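Sugar ABC transporter substrate-binding protein (Treponema pallidum subsp. pallidum, PDB 5U2P) probably binds a ligand, perhaps a sugar, as the periplasmic substrate-binding component of an ABC transporter, although its true ligand is uncertain. Local coordinates at residues V89-P94 / L103-L108; N161-S166 / C288-T293; E165-I170 / I263-G268; P228-Y233 / H407-R412; Q307-H312 / R323-L328. All blocks are in the same frame, centred on the assembly; numbering follows the deposited sequence.

Contact 1 (V89-P94 / L103-L108); sequences VEVSLP and LYFVDL
Val89 and Phe105 mark the nearest backbone approach, with their CA atoms 9.3 Å apart, where extended strand 88-92 faces the chain leaving the short helix 101-104. The strand is the third in the 2-1-3-5-4 order of a mixed sheet, the topology of type II periplasmic binding proteins, and it runs parallel to strand 33-39 on one flank and antiparallel to strand 307-311 on the other. Phe105 is the first residue past the helix to leave helical backbone angles, and its CB points at the sheet. No hydrogen bond joins the segments, and the gap between the backbones is bridged by side chains. Val89 and Val91, two apart on the strand, turn the same way and both touch the far end of the Phe105 ring. Val89 CG2 lies 3.8 Å from Phe105 CE1, the two side chains crossing at about a right angle. The Val91 and Phe105 side chains come from opposite directions, Val91 CG1 reaching Phe105 CZ at 3.8 Å, obliquely to the ring. The valines have nearly the same rotamer (chi1 -61° and -65°), yet each offers a different branch: Val89 the methyl between backbone N and carbonyl carbon, Val91 the one anti to the carbonyl carbon. Leu80 of helix 72-81 and Ala310 of strand 307-311 also touch the ring, which is thus buried between sheet and helix. One face of the Phe105 ring is covered from within its own segment by Tyr104 CB, 4.0 Å above the ring centre.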
# COMPACT_ATOMS: atom_id res chain seq x y z
N VAL A 89 -20.83 6.65 -5.82
CA VAL A 89 -19.72 7.30 -6.52
C VAL A 89 -18.41 6.60 -6.19
O VAL A 89 -18.16 6.21 -5.05
CB VAL A 89 -19.65 8.82 -6.20
CG1 VAL A 89 -20.92 9.50 -6.66
CG2 VAL A 89 -19.41 9.09 -4.71
N GLU A 90 -17.57 6.44 -7.21
CA GLU A 90 -16.22 5.96 -7.01
C GLU A 90 -15.40 7.00 -6.24
O GLU A 90 -15.50 8.20 -6.50
CB GLU A 90 -15.53 5.63 -8.35
CG GLU A 90 -14.12 5.14 -8.13
CD GLU A 90 -13.34 4.85 -9.40
OE1 GLU A 90 -13.92 4.91 -10.50
OE2 GLU A 90 -12.13 4.56 -9.28
N VAL A 91 -14.62 6.53 -5.27
CA VAL A 91 -13.74 7.39 -4.51
C VAL A 91 -12.37 6.76 -4.40
O VAL A 91 -12.22 5.55 -4.50
CB VAL A 91 -14.28 7.69 -3.08
CG1 VAL A 91 -15.59 8.48 -3.15
CG2 VAL A 91 -14.47 6.39 -2.30
N SER A 92 -11.36 7.61 -4.20
CA SER A 92 -10.01 7.18 -3.92
C SER A 92 -9.78 7.10 -2.42
O SER A 92 -9.87 8.11 -1.70
CB SER A 92 -9.00 8.13 -4.56
OG SER A 92 -9.04 8.04 -5.98
N LEU A 93 -9.52 5.90 -1.95
CA LEU A 93 -9.18 5.65 -0.55
C LEU A 93 -7.67 5.76 -0.41
O LEU A 93 -6.96 5.51 -1.38
CB LEU A 93 -9.67 4.26 -0.13
CG LEU A 93 -11.21 4.13 -0.19
CD1 LEU A 93 -11.65 2.67 -0.17
CD2 LEU A 93 -11.88 4.90 0.94
N PRO A 94 -7.17 6.12 0.79
CA PRO A 94 -7.97 6.43 1.98
C PRO A 94 -8.40 7.89 2.09
O PRO A 94 -9.27 8.21 2.92
CB PRO A 94 -7.02 6.07 3.13
CG PRO A 94 -5.65 6.32 2.57
CD PRO A 94 -5.73 6.00 1.09
N LEU A 103 -19.83 15.46 5.30
CA LEU A 103 -20.71 16.28 4.46
C LEU A 103 -21.36 15.51 3.33
O LEU A 103 -22.51 15.79 2.96
CB LEU A 103 -19.92 17.43 3.84
CG LEU A 103 -20.34 18.85 4.20
CD1 LEU A 103 -20.12 19.09 5.68
CD2 LEU A 103 -19.55 19.84 3.35
N TYR A 104 -20.63 14.56 2.75
CA TYR A 104 -21.03 14.00 1.46
C TYR A 104 -21.33 12.51 1.41
O TYR A 104 -22.05 12.08 0.52
CB TYR A 104 -19.96 14.29 0.43
CG TYR A 104 -19.76 15.76 0.15
CD1 TYR A 104 -20.80 16.52 -0.35
CD2 TYR A 104 -18.53 16.36 0.36
CE1 TYR A 104 -20.63 17.86 -0.61
CE2 TYR A 104 -18.35 17.69 0.09
CZ TYR A 104 -19.40 18.44 -0.39
OH TYR A 104 -19.24 19.77 -0.66
N PHE A 105 -20.76 11.73 2.34
CA PHE A 105 -20.86 10.27 2.25
C PHE A 105 -21.51 9.59 3.44
O PHE A 105 -21.40 10.03 4.57
CB PHE A 105 -19.48 9.67 2.05
CG PHE A 105 -18.74 10.23 0.87
CD1 PHE A 105 -19.38 10.33 -0.36
CD2 PHE A 105 -17.43 10.64 0.97
CE1 PHE A 105 -18.72 10.86 -1.46
CE2 PHE A 105 -16.76 11.17 -0.12
CZ PHE A 105 -17.42 11.28 -1.34
N VAL A 106 -22.15 8.47 3.18
CA VAL A 106 -22.75 7.67 4.24
C VAL A 106 -21.68 6.90 5.00
O VAL A 106 -20.84 6.23 4.39
CB VAL A 106 -23.78 6.68 3.69
CG1 VAL A 106 -24.36 5.84 4.82
CG2 VAL A 106 -24.88 7.44 2.96
N ASP A 107 -21.70 6.99 6.33
CA ASP A 107 -20.78 6.22 7.17
C ASP A 107 -21.17 4.74 7.15
O ASP A 107 -22.25 4.37 7.62
CB ASP A 107 -20.78 6.76 8.61
CG ASP A 107 -19.95 5.92 9.57
OD1 ASP A 107 -19.18 5.07 9.11
OD2 ASP A 107 -20.07 6.11 10.81
N LEU A 108 -20.30 3.90 6.57
CA LEU A 108 -20.62 2.49 6.37
C LEU A 108 -20.03 1.62 7.48
O LEU A 108 -20.06 0.38 7.39
CB LEU A 108 -20.09 2.01 4.99
CG LEU A 108 -20.63 2.77 3.77
CD1 LEU A 108 -19.96 2.32 2.46
CD2 LEU A 108 -22.12 2.66 3.65

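Contact 2 (N161-S166 / C288-T293); sequences NELLES and CVLPIT
Leu163 of helix 160-172 rests against Leu290 and Pro291, so that the helix packs on the loop leaving strand 285-288 of a mixed sheet. The loop bends tightly here: Pro291 is the centre of an inverse gamma turn, closed by a weak hydrogen bond from Ile292 N to Leu290 O at 2.8 Å. The CA atoms of Leu163 and Pro291 are 7.0 Å apart, close enough for Leu163 CB itself to touch the proline ring. Leu163 serves both partners with separate atoms. Its CB lies 4.1 Å from Pro291 CG, the outer corner of the ring, while its CD2 methyl lies 4.1 Å from Leu290 CD1. Leu163 puts CG opposite the backbone N (chi1 174°), which carries the isobutyl group past the proline toward Leu290. The leucine at 290 has a similar first torsion; its CB leaves to the side, and the turn at chi2 (79°) brings the CD1 branch to the helix. The two leucines meet at a slant, methyl to methyl. Met265 packs on Leu163, while Leu142, Leu192 and Phe267 touch Leu290. One turn along the helix from Glu162, Ser166 bends back to its own backbone: Glu162 O accepts Ser166 N and Ser166 OG from opposite faces of the carbonyl plane, and OG, 2.8 Å from Glu162 O, is tilted 34° out of that plane.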
# COMPACT_ATOMS: atom_id res chain seq x y z
N ASN A 161 19.36 -8.52 14.00
CA ASN A 161 20.68 -9.13 14.00
C ASN A 161 20.75 -10.31 13.06
O ASN A 161 21.79 -10.58 12.47
CB ASN A 161 21.08 -9.57 15.41
CG ASN A 161 21.38 -8.39 16.31
OD1 ASN A 161 21.92 -7.38 15.86
ND2 ASN A 161 21.01 -8.51 17.58
N GLU A 162 19.63 -11.02 12.89
CA GLU A 162 19.60 -12.12 11.94
C GLU A 162 19.68 -11.58 10.51
O GLU A 162 20.29 -12.21 9.64
CB GLU A 162 18.35 -12.98 12.15
CG GLU A 162 18.48 -13.89 13.37
CD GLU A 162 17.29 -14.82 13.58
OE1 GLU A 162 16.49 -15.01 12.65
OE2 GLU A 162 17.17 -15.36 14.70
N LEU A 163 19.08 -10.42 10.27
CA LEU A 163 19.19 -9.77 8.96
C LEU A 163 20.65 -9.40 8.68
O LEU A 163 21.16 -9.68 7.61
CB LEU A 163 18.33 -8.52 8.87
CG LEU A 163 18.48 -7.69 7.59
CD1 LEU A 163 18.02 -8.48 6.39
CD2 LEU A 163 17.69 -6.40 7.72
N LEU A 164 21.30 -8.77 9.64
CA LEU A 164 22.71 -8.38 9.47
C LEU A 164 23.59 -9.61 9.24
O LEU A 164 24.48 -9.58 8.39
CB LEU A 164 23.22 -7.59 10.68
CG LEU A 164 22.57 -6.22 10.90
CD1 LEU A 164 23.14 -5.56 12.15
CD2 LEU A 164 22.74 -5.30 9.70
N GLU A 165 23.33 -10.67 9.99
CA GLU A 165 24.11 -11.90 9.84
C GLU A 165 23.86 -12.51 8.46
O GLU A 165 24.80 -12.93 7.78
CB GLU A 165 23.76 -12.91 10.94
CG GLU A 165 24.55 -14.22 10.84
CD GLU A 165 24.21 -15.20 11.95
OE1 GLU A 165 23.18 -15.01 12.64
OE2 GLU A 165 24.97 -16.17 12.13
N SER A 166 22.59 -12.57 8.05
CA SER A 166 22.23 -13.09 6.74
C SER A 166 22.99 -12.33 5.66
O SER A 166 23.48 -12.93 4.70
CB SER A 166 20.73 -12.99 6.49
OG SER A 166 19.99 -13.86 7.35
N CYS A 288 9.03 -12.47 4.00
CA CYS A 288 8.88 -12.30 5.44
C CYS A 288 8.94 -10.83 5.81
O CYS A 288 9.22 -9.97 4.98
CB CYS A 288 9.98 -13.06 6.18
SG CYS A 288 11.64 -12.47 5.80
N VAL A 289 8.64 -10.56 7.08
CA VAL A 289 8.75 -9.21 7.62
C VAL A 289 10.18 -8.73 7.56
O VAL A 289 11.11 -9.50 7.81
CB VAL A 289 8.24 -9.18 9.07
CG1 VAL A 289 8.72 -7.92 9.80
CG2 VAL A 289 6.73 -9.27 9.06
N LEU A 290 10.37 -7.46 7.23
CA LEU A 290 11.72 -6.88 7.31
C LEU A 290 12.00 -6.45 8.74
O LEU A 290 11.41 -5.48 9.22
CB LEU A 290 11.86 -5.69 6.37
CG LEU A 290 13.24 -5.01 6.38
CD1 LEU A 290 14.28 -5.78 5.55
CD2 LEU A 290 13.09 -3.61 5.87
N PRO A 291 12.91 -7.17 9.44
CA PRO A 291 13.09 -6.82 10.86
C PRO A 291 14.00 -5.60 11.06
O PRO A 291 15.17 -5.75 11.40
CB PRO A 291 13.72 -8.08 11.44
CG PRO A 291 14.53 -8.64 10.30
CD PRO A 291 13.76 -8.31 9.04
N ILE A 292 13.43 -4.42 10.87
CA ILE A 292 14.19 -3.17 10.85
C ILE A 292 13.77 -2.26 11.99
O ILE A 292 14.35 -1.19 12.18
CB ILE A 292 14.00 -2.44 9.49
CG1 ILE A 292 15.06 -1.35 9.31
CG2 ILE A 292 12.58 -1.89 9.37
CD1 ILE A 292 15.07 -0.75 7.92
N THR A 293 12.76 -2.69 12.74
CA THR A 293 12.35 -2.01 13.97
C THR A 293 12.08 -3.03 15.06
O THR A 293 11.86 -4.20 14.77
CB THR A 293 11.08 -1.15 13.77
OG1 THR A 293 9.94 -2.00 13.56
CG2 THR A 293 11.24 -0.21 12.59

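Contact 3 (E165-I170 / I263-G268); sequences ESCALI and IAMYFG
A helix laid on a beta-sheet forms this contact: helix 160-172 sets Cys167 against Met265, and Ile170, one turn on, against both Ala264 and Met265 of the interrupted strand 263-267, which pairs antiparallel with strand 138-145 and parallel with strand 178-181. The chain turns a corner at Ala264, and two consecutive residues, Ala264 and Met265, therefore both direct their CB atoms at the helix. The nearest backbone approach, 7.3 Å between the CA atoms of Ile170 and Ala264, falls at the small Ala264. There Ile170 CD1 presses on Ala264 CB at 3.3 Å, tighter than ordinary van der Waals contact, and Ile170 CG1 follows at 3.8 Å from the same CB. Met265 reaches farther. Its side chain is extended through chi2 and then folds at the thioether (chi3 -69°), placing the terminal CE between two helix residues. Met265 CE lies 3.5 Å from Cys167 SG and 3.9 Å from Ile170 CD1, a wholly apolar meeting in which the cysteine sulfur acts as a packing surface. The isoleucine uses its long branch for both partners. Pro179 and Tyr241 adjoin Cys167, and Leu180 touches Met265, continuing the buried layer beneath the helix. Such helix-on-sheet packing is the building principle of the alpha/beta lobes of periplasmic binding proteins.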
# COMPACT_ATOMS: atom_id res chain seq x y z
N GLU A 165 23.33 -10.67 9.99
CA GLU A 165 24.11 -11.90 9.84
C GLU A 165 23.86 -12.51 8.46
O GLU A 165 24.80 -12.93 7.78
CB GLU A 165 23.76 -12.91 10.94
CG GLU A 165 24.55 -14.22 10.84
CD GLU A 165 24.21 -15.20 11.95
OE1 GLU A 165 23.18 -15.01 12.64
OE2 GLU A 165 24.97 -16.17 12.13
N SER A 166 22.59 -12.57 8.05
CA SER A 166 22.23 -13.09 6.74
C SER A 166 22.99 -12.33 5.66
O SER A 166 23.48 -12.93 4.70
CB SER A 166 20.73 -12.99 6.49
OG SER A 166 19.99 -13.86 7.35
N CYS A 167 23.07 -11.01 5.80
CA CYS A 167 23.78 -10.21 4.81
C CYS A 167 25.26 -10.55 4.85
O CYS A 167 25.91 -10.61 3.81
CB CYS A 167 23.60 -8.72 5.06
SG CYS A 167 21.94 -8.11 4.62
N ALA A 168 25.77 -10.76 6.06
CA ALA A 168 27.18 -11.09 6.25
C ALA A 168 27.56 -12.39 5.54
O ALA A 168 28.60 -12.45 4.88
CB ALA A 168 27.51 -11.19 7.73
N LEU A 169 26.73 -13.42 5.68
CA LEU A 169 26.99 -14.72 5.03
C LEU A 169 26.94 -14.62 3.50
O LEU A 169 27.70 -15.29 2.80
CB LEU A 169 25.99 -15.76 5.52
CG LEU A 169 26.29 -16.50 6.82
CD1 LEU A 169 27.47 -17.44 6.65
CD2 LEU A 169 26.56 -15.55 7.97
N ILE A 170 26.04 -13.80 2.99
CA ILE A 170 25.95 -13.59 1.55
C ILE A 170 27.23 -12.96 1.04
O ILE A 170 27.76 -13.36 0.00
CB ILE A 170 24.75 -12.70 1.18
CG1 ILE A 170 23.46 -13.46 1.45
CG2 ILE A 170 24.81 -12.28 -0.30
CD1 ILE A 170 22.29 -12.56 1.77
N ILE A 263 20.85 -11.75 -6.69
CA ILE A 263 20.32 -11.06 -5.51
C ILE A 263 19.71 -12.03 -4.49
O ILE A 263 18.78 -12.78 -4.80
CB ILE A 263 19.19 -10.08 -5.88
CG1 ILE A 263 19.66 -9.08 -6.93
CG2 ILE A 263 18.65 -9.35 -4.61
CD1 ILE A 263 18.53 -8.20 -7.44
N ALA A 264 20.18 -11.97 -3.25
CA ALA A 264 19.69 -12.85 -2.20
C ALA A 264 18.35 -12.39 -1.68
O ALA A 264 17.43 -13.20 -1.50
CB ALA A 264 20.69 -12.93 -1.06
N MET A 265 18.25 -11.09 -1.44
CA MET A 265 17.10 -10.47 -0.81
C MET A 265 16.72 -9.18 -1.54
O MET A 265 17.59 -8.43 -1.96
CB MET A 265 17.39 -10.15 0.66
CG MET A 265 17.59 -11.35 1.54
SD MET A 265 17.93 -10.88 3.24
CE MET A 265 19.56 -10.16 3.07
N TYR A 266 15.42 -8.94 -1.65
CA TYR A 266 14.89 -7.71 -2.20
C TYR A 266 13.83 -7.19 -1.24
O TYR A 266 12.97 -7.95 -0.83
CB TYR A 266 14.28 -7.93 -3.60
CG TYR A 266 13.47 -6.74 -4.05
CD1 TYR A 266 14.10 -5.59 -4.52
CD2 TYR A 266 12.09 -6.73 -3.93
CE1 TYR A 266 13.34 -4.48 -4.93
CE2 TYR A 266 11.35 -5.64 -4.31
CZ TYR A 266 11.98 -4.52 -4.80
OH TYR A 266 11.20 -3.46 -5.16
N PHE A 267 13.92 -5.93 -0.82
CA PHE A 267 12.86 -5.33 -0.03
C PHE A 267 12.06 -4.34 -0.87
O PHE A 267 12.62 -3.42 -1.47
CB PHE A 267 13.35 -4.59 1.22
CG PHE A 267 12.22 -4.06 2.03
CD1 PHE A 267 11.50 -4.91 2.85
CD2 PHE A 267 11.80 -2.73 1.91
CE1 PHE A 267 10.40 -4.45 3.55
CE2 PHE A 267 10.72 -2.28 2.61
CZ PHE A 267 10.02 -3.13 3.44
N GLY A 268 10.75 -4.54 -0.90
CA GLY A 268 9.89 -3.67 -1.65
C GLY A 268 8.52 -4.26 -1.88
O GLY A 268 8.05 -5.14 -1.14

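Contact 4 (P228-Y233 / H407-R412); sequences PVLGAY and HTMLHR
Leu230 of helix 227-238 points across the gap to helix 406-417 and divides its two methyls between Met409 and Leu410. Leu230 CD1 turns to Leu410, 3.8 Å from its CD2 and 4.0 Å from its CG; Leu230 CD2 meets the methyl end of the methionine, 3.9 Å from Met409 CE. In both pairs the side chains are inclined to each other. Met409 starts directly toward the opposite helix and curls at its thioether (chi3 74°), which lets CE come in beside the leucine. Leu410 leaves its backbone to the flank, and its branched end closes the distance. The CA atoms of Leu230 and Met409 remain 8.2 Å apart. Leu193 of helix 191-214 also touches Leu230, and Pro404 touches Met409. On the exposed side of helix 406-417, His411 ND1 donates to His407 O at 3.1 Å; the backbone N of His411 reaches the same oxygen from the other face of its carbonyl plane. Between 228-233 and 407-412 the touching atoms are all carbons and no hydrogen bond crosses; just beyond, the His407 ring meets that of Tyr227, planes at about 35°. The contact between the segments is therefore one of dispersion and hydrophobic burial among three buried side chains, with no directional bond.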
# COMPACT_ATOMS: atom_id res chain seq x y z
N PRO A 228 16.51 5.76 16.05
CA PRO A 228 16.97 4.37 15.88
C PRO A 228 16.80 3.81 14.47
O PRO A 228 17.64 3.01 14.06
CB PRO A 228 16.12 3.59 16.89
CG PRO A 228 14.97 4.48 17.21
CD PRO A 228 15.49 5.86 17.11
N VAL A 229 15.77 4.20 13.72
CA VAL A 229 15.57 3.63 12.39
C VAL A 229 16.53 4.27 11.39
O VAL A 229 16.98 3.61 10.44
CB VAL A 229 14.11 3.76 11.89
CG1 VAL A 229 13.14 3.21 12.93
CG2 VAL A 229 13.77 5.19 11.56
N LEU A 230 16.86 5.54 11.59
CA LEU A 230 17.89 6.17 10.78
C LEU A 230 19.22 5.49 11.08
O LEU A 230 20.02 5.26 10.17
CB LEU A 230 17.95 7.68 11.05
CG LEU A 230 16.76 8.45 10.47
CD1 LEU A 230 16.72 9.85 11.05
CD2 LEU A 230 16.78 8.52 8.96
N GLY A 231 19.44 5.16 12.35
CA GLY A 231 20.63 4.43 12.75
C GLY A 231 20.76 3.10 12.01
O GLY A 231 21.83 2.73 11.53
N ALA A 232 19.66 2.37 11.92
CA ALA A 232 19.62 1.08 11.22
C ALA A 232 19.96 1.25 9.75
O ALA A 232 20.77 0.50 9.17
CB ALA A 232 18.22 0.44 11.37
N TYR A 233 19.32 2.24 9.15
CA TYR A 233 19.53 2.59 7.74
C TYR A 233 21.02 2.82 7.48
O TYR A 233 21.63 2.22 6.60
CB TYR A 233 18.69 3.84 7.44
CG TYR A 233 18.31 4.10 6.00
CD1 TYR A 233 17.91 3.06 5.17
CD2 TYR A 233 18.29 5.39 5.49
CE1 TYR A 233 17.54 3.31 3.87
CE2 TYR A 233 17.91 5.64 4.18
CZ TYR A 233 17.54 4.59 3.37
OH TYR A 233 17.16 4.82 2.06
N HIS A 407 21.38 12.13 14.21
CA HIS A 407 21.18 13.50 14.65
C HIS A 407 21.48 14.48 13.52
O HIS A 407 20.73 15.43 13.30
CB HIS A 407 22.08 13.85 15.84
CG HIS A 407 21.79 13.08 17.09
ND1 HIS A 407 22.76 12.31 17.71
CD2 HIS A 407 20.70 13.03 17.89
CE1 HIS A 407 22.25 11.80 18.82
NE2 HIS A 407 21.01 12.22 18.95
N THR A 408 22.60 14.26 12.84
CA THR A 408 23.01 15.15 11.77
C THR A 408 22.04 15.06 10.60
O THR A 408 21.71 16.09 10.01
CB THR A 408 24.45 14.84 11.33
OG1 THR A 408 25.33 15.19 12.41
CG2 THR A 408 24.81 15.64 10.11
N MET A 409 21.56 13.86 10.28
CA MET A 409 20.56 13.72 9.22
C MET A 409 19.29 14.51 9.53
O MET A 409 18.71 15.12 8.63
CB MET A 409 20.23 12.24 8.98
CG MET A 409 21.42 11.43 8.48
SD MET A 409 21.07 9.66 8.41
CE MET A 409 19.99 9.59 6.97
N LEU A 410 18.86 14.53 10.79
CA LEU A 410 17.67 15.29 11.12
C LEU A 410 17.94 16.79 11.00
O LEU A 410 17.06 17.53 10.58
CB LEU A 410 17.15 14.94 12.51
CG LEU A 410 16.63 13.51 12.69
CD1 LEU A 410 16.40 13.23 14.17
CD2 LEU A 410 15.35 13.27 11.88
N HIS A 411 19.14 17.23 11.37
CA HIS A 411 19.47 18.65 11.22
C HIS A 411 19.49 19.05 9.76
O HIS A 411 19.03 20.13 9.39
CB HIS A 411 20.83 18.96 11.85
CG HIS A 411 20.75 19.30 13.30
ND1 HIS A 411 20.81 18.34 14.29
CD2 HIS A 411 20.59 20.48 13.93
CE1 HIS A 411 20.71 18.93 15.47
NE2 HIS A 411 20.57 20.23 15.27
N ARG A 412 20.04 18.18 8.93
CA ARG A 412 20.16 18.47 7.51
C ARG A 412 18.76 18.58 6.91
O ARG A 412 18.48 19.47 6.12
CB ARG A 412 20.98 17.40 6.79
CG ARG A 412 22.49 17.47 7.01
CD ARG A 412 23.24 16.44 6.16
NE ARG A 412 24.68 16.50 6.39
CZ ARG A 412 25.53 15.50 6.15
NH1 ARG A 412 25.09 14.34 5.69
NH2 ARG A 412 26.83 15.65 6.39

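Contact 5 (Q307-H312 / R323-L328); sequences QGLAVH and RALSVL
Val311 overlaps the end of Leu325, its CG2 methyl 3.6 Å from Leu325 CD1, the two side chains running alongside in opposite senses. This is a beta-alpha unit of the type II periplasmic binding protein fold: strand 307-311, fourth across the 2-1-3-5-4 sheet, is followed by helix 318-329, which returns over one face of the sheet. The axes of the strand and of helix segment 323-328 come within 10.2 Å, with directions 154° apart, close to antiparallel. Leu309 and Val311, alternate residues of the strand, point at the helix, while Leu325 and Leu328, one turn apart, answer them. Leu325 sits over the strand between its two partners. An anti second torsion (chi2 -171°) extends its CD1 to the valine and near Leu309 O, while its other methyl, CD2, is 4.2 Å from Leu309 CB. Val311 (chi1 -177°) holds CG2 anti to its carbonyl carbon, the branch that meets Leu325. Leu309 in turn extends past Leu325 to the next helix turn, where it crosses Leu328 at about a right angle. Outside the two segments, Val50 of helix 45-58 and Tyr333 of helix 331-337 pack on Leu328, and Leu108 touches Leu325. Ala310 points away from the helix, to the other side of the sheet. The last link of the row is methyl to methyl, Leu309 CD1 to Leu328 CD1 at 4.1 Å.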
# COMPACT_ATOMS: atom_id res chain seq x y z
N GLN A 307 -9.33 1.86 -4.77
CA GLN A 307 -10.58 2.47 -5.16
C GLN A 307 -11.73 1.91 -4.33
O GLN A 307 -11.67 0.79 -3.83
CB GLN A 307 -10.84 2.26 -6.66
CG GLN A 307 -9.81 2.95 -7.55
CD GLN A 307 -9.56 4.43 -7.18
OE1 GLN A 307 -8.46 4.80 -6.73
NE2 GLN A 307 -10.57 5.26 -7.37
N GLY A 308 -12.80 2.70 -4.22
CA GLY A 308 -13.98 2.26 -3.50
C GLY A 308 -15.24 2.91 -4.01
O GLY A 308 -15.19 3.85 -4.80
N LEU A 309 -16.37 2.40 -3.55
CA LEU A 309 -17.68 2.91 -3.93
C LEU A 309 -18.32 3.49 -2.67
O LEU A 309 -18.55 2.76 -1.72
CB LEU A 309 -18.56 1.80 -4.51
CG LEU A 309 -18.06 1.13 -5.78
CD1 LEU A 309 -18.97 -0.07 -6.10
CD2 LEU A 309 -18.05 2.11 -6.92
N ALA A 310 -18.57 4.79 -2.67
CA ALA A 310 -19.25 5.45 -1.56
C ALA A 310 -20.70 5.77 -1.91
O ALA A 310 -21.04 5.88 -3.08
CB ALA A 310 -18.52 6.74 -1.17
N VAL A 311 -21.52 5.96 -0.87
CA VAL A 311 -22.91 6.39 -1.03
C VAL A 311 -23.04 7.89 -0.76
O VAL A 311 -22.60 8.39 0.27
CB VAL A 311 -23.85 5.62 -0.09
CG1 VAL A 311 -25.31 6.04 -0.31
CG2 VAL A 311 -23.71 4.12 -0.33
N HIS A 312 -23.62 8.59 -1.73
CA HIS A 312 -23.92 10.02 -1.61
C HIS A 312 -24.98 10.25 -0.53
O HIS A 312 -26.10 9.78 -0.64
CB HIS A 312 -24.41 10.55 -2.95
CG HIS A 312 -24.66 12.03 -2.99
ND1 HIS A 312 -25.59 12.59 -3.83
CD2 HIS A 312 -24.08 13.05 -2.32
CE1 HIS A 312 -25.59 13.90 -3.67
NE2 HIS A 312 -24.69 14.21 -2.76
N ARG A 323 -28.28 -1.26 0.38
CA ARG A 323 -28.69 -2.64 0.07
C ARG A 323 -27.80 -3.17 -1.05
O ARG A 323 -27.34 -4.31 -1.00
CB ARG A 323 -30.17 -2.72 -0.33
CG ARG A 323 -31.13 -2.48 0.85
CD ARG A 323 -32.60 -2.38 0.44
NE ARG A 323 -33.06 -3.64 -0.15
CZ ARG A 323 -33.32 -3.87 -1.43
NH1 ARG A 323 -33.24 -2.89 -2.33
NH2 ARG A 323 -33.69 -5.09 -1.83
N ALA A 324 -27.57 -2.35 -2.07
CA ALA A 324 -26.75 -2.77 -3.20
C ALA A 324 -25.32 -3.08 -2.78
O ALA A 324 -24.73 -4.07 -3.22
CB ALA A 324 -26.77 -1.71 -4.30
N LEU A 325 -24.73 -2.24 -1.93
CA LEU A 325 -23.36 -2.47 -1.51
C LEU A 325 -23.26 -3.77 -0.72
O LEU A 325 -22.26 -4.48 -0.80
CB LEU A 325 -22.83 -1.30 -0.66
CG LEU A 325 -22.60 0.02 -1.42
CD1 LEU A 325 -21.87 1.00 -0.52
CD2 LEU A 325 -21.81 -0.20 -2.69
N SER A 326 -24.28 -4.05 0.10
CA SER A 326 -24.32 -5.29 0.86
C SER A 326 -24.32 -6.51 -0.06
O SER A 326 -23.59 -7.49 0.20
CB SER A 326 -25.54 -5.30 1.78
OG SER A 326 -25.68 -6.55 2.41
N VAL A 327 -25.10 -6.47 -1.13
CA VAL A 327 -25.08 -7.56 -2.12
C VAL A 327 -23.70 -7.63 -2.80
O VAL A 327 -23.12 -8.72 -2.97
CB VAL A 327 -26.18 -7.40 -3.20
CG1 VAL A 327 -26.04 -8.48 -4.29
CG2 VAL A 327 -27.56 -7.50 -2.59
N LEU A 328 -23.16 -6.49 -3.19
CA LEU A 328 -21.84 -6.47 -3.84
C LEU A 328 -20.76 -7.04 -2.92
O LEU A 328 -19.80 -7.64 -3.39
CB LEU A 328 -21.48 -5.04 -4.26
CG LEU A 328 -22.33 -4.37 -5.34
CD1 LEU A 328 -21.74 -3.04 -5.79
CD2 LEU A 328 -22.49 -5.27 -6.50

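The contacts fall into two groups, one in each lobe of a bilobal binding protein. Contacts 1 and 5 have centres about 9 Å apart and lie on opposite faces of one sheet, joined through neighbouring strands 88-92 and 307-311: Val91 N is 2.8 Å from Gly308 O, and Glu90 OE2 is 2.6 Å from Gln307 NE2. Contacts 2 and 3, centres also about 9 Å apart, share helix 160-172, and Leu163 CD1 of one packs on Met265 SD of the other. Contact 4 reaches contact 2 through Thr293 CG2 and Val229 CG1, 3.9 Å apart. About 38 to 44 Å separates centres across the two groups. In this family, ligand typically binds between the lobes.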